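Long-range contact in T-lymphoma invasion and metastasis-inducing protein 1 (Homo sapiens, PDB 4K2P), which probably binds phosphoinositides and protein partners such as Par-3 through its PH, coiled-coil and extension region, acting in signalling at tight junctions: residues L20-N25 / L95-L100. The protein carries 5 engineered substitutions. Sequence-based numbering, arbitrary orientation.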
# COMPACT_ATOMS: atom_id res chain seq x y z
N LEU A 20 3.14 1.28 11.30
CA LEU A 20 4.02 0.14 11.07
C LEU A 20 5.38 0.68 10.64
O LEU A 20 5.47 1.75 10.05
CB LEU A 20 3.45 -0.80 10.00
CG LEU A 20 2.07 -1.36 10.32
CD1 LEU A 20 1.46 -2.05 9.12
CD2 LEU A 20 2.15 -2.32 11.51
N VAL A 21 6.44 -0.08 10.94
CA VAL A 21 7.81 0.34 10.68
C VAL A 21 8.62 -0.80 10.08
O VAL A 21 8.60 -1.93 10.60
CB VAL A 21 8.52 0.82 11.97
CG1 VAL A 21 9.96 1.19 11.68
CG2 VAL A 21 7.81 2.01 12.56
N HIS A 22 9.33 -0.52 9.00
CA HIS A 22 10.16 -1.53 8.36
C HIS A 22 11.52 -1.59 9.04
O HIS A 22 12.12 -0.57 9.37
CB HIS A 22 10.30 -1.27 6.84
CG HIS A 22 11.29 -0.21 6.48
ND1 HIS A 22 11.30 1.05 7.05
CD2 HIS A 22 12.29 -0.21 5.56
CE1 HIS A 22 12.27 1.77 6.51
NE2 HIS A 22 12.88 1.03 5.61
N LYS A 23 11.97 -2.81 9.27
CA LYS A 23 13.21 -3.13 9.98
C LYS A 23 14.05 -4.05 9.10
O LYS A 23 13.56 -4.59 8.11
CB LYS A 23 12.91 -3.80 11.33
CG LYS A 23 12.06 -2.97 12.28
CD LYS A 23 12.84 -1.76 12.76
CE LYS A 23 12.15 -1.09 13.93
NZ LYS A 23 12.35 -1.84 15.20
N LYS A 24 15.32 -4.21 9.45
CA LYS A 24 16.21 -5.08 8.69
C LYS A 24 15.67 -6.50 8.51
O LYS A 24 14.77 -6.95 9.22
CB LYS A 24 17.59 -5.18 9.34
CG LYS A 24 18.40 -3.90 9.39
CD LYS A 24 19.74 -4.20 10.05
CE LYS A 24 20.72 -3.05 9.99
NZ LYS A 24 21.92 -3.32 10.83
N ASN A 25 16.27 -7.18 7.54
CA ASN A 25 15.92 -8.54 7.19
C ASN A 25 14.47 -8.71 6.74
O ASN A 25 13.88 -9.77 6.93
CB ASN A 25 16.21 -9.48 8.36
CG ASN A 25 16.63 -10.87 7.91
OD1 ASN A 25 17.31 -11.02 6.90
ND2 ASN A 25 16.21 -11.88 8.66
N LEU A 95 7.96 0.65 1.13
CA LEU A 95 9.07 0.09 1.91
C LEU A 95 8.66 -0.84 3.06
O LEU A 95 9.48 -1.61 3.55
CB LEU A 95 9.91 1.23 2.50
CG LEU A 95 10.55 2.21 1.51
CD1 LEU A 95 11.42 3.22 2.26
CD2 LEU A 95 11.36 1.46 0.45
N GLY A 96 7.40 -0.79 3.47
CA GLY A 96 6.93 -1.59 4.60
C GLY A 96 6.54 -0.75 5.80
O GLY A 96 6.23 -1.28 6.87
N ASP A 97 6.56 0.57 5.62
CA ASP A 97 6.08 1.50 6.64
C ASP A 97 4.63 1.81 6.44
O ASP A 97 4.12 1.69 5.33
CB ASP A 97 6.85 2.83 6.59
CG ASP A 97 8.32 2.65 6.74
OD1 ASP A 97 8.74 2.15 7.80
OD2 ASP A 97 9.07 3.04 5.81
N ALA A 98 3.96 2.25 7.50
CA ALA A 98 2.61 2.77 7.37
C ALA A 98 2.35 3.83 8.44
O ALA A 98 2.97 3.82 9.50
CB ALA A 98 1.58 1.66 7.46
N PHE A 99 1.43 4.74 8.14
CA PHE A 99 1.18 5.93 8.93
C PHE A 99 -0.31 6.15 9.02
O PHE A 99 -1.02 5.93 8.05
CB PHE A 99 1.85 7.16 8.29
CG PHE A 99 3.29 6.95 7.93
CD1 PHE A 99 3.63 6.38 6.71
CD2 PHE A 99 4.30 7.33 8.79
CE1 PHE A 99 4.96 6.18 6.36
CE2 PHE A 99 5.63 7.13 8.45
CZ PHE A 99 5.96 6.55 7.24
N LEU A 100 -0.79 6.53 10.20
CA LEU A 100 -2.17 6.95 10.36
C LEU A 100 -2.32 8.47 10.32
O LEU A 100 -1.48 9.20 10.83
CB LEU A 100 -2.73 6.41 11.68
CG LEU A 100 -2.81 4.89 11.80
CD1 LEU A 100 -3.14 4.51 13.22
CD2 LEU A 100 -3.84 4.31 10.84
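In the antiparallel sheet of the PH domain, strand 10-23 pairs with strand 98-102 where Leu-20 faces Ala-98, a hydrogen-bonded pair joined by Leu-20 N to Ala-98 O (3.1 Å) and Ala-98 N to Leu-20 O (3.0 Å). CB of Leu-20 lies 4.0 Å from CB of Ala-98; on this face Leu-20 also packs on Ser-235 and Ala-238 of helix 233-241. Just before Ala-98, where the strand gives way to loop, the Asp-97 carboxylate meets His-22. Its OD1 accepts the backbone N-H of His-22 (N to OD1 3.0 Å, nearly straight at 166°). In one of two conformers of His-22, ring ND1 adds a more bent bond to OD1 (2.9 Å) from the same face of the carboxylate. There chi1 of 79° turns CG to the Asp-97 side, within ND1's reach of OD1; ring and carboxylate stand nearly perpendicular (88°). CB of Leu-95 lies over one ring face, toward its rim, 4.1 Å from His-22 CD2. An alanine in place of Asp-97 would probably leave the His-22 amide without this acceptor and the imidazole freer to turn. Asp-97 thus supplies a side-chain acceptor where no backbone bridge forms between the two segments, and its negative charge would probably favour a protonated His-22 in this conformer.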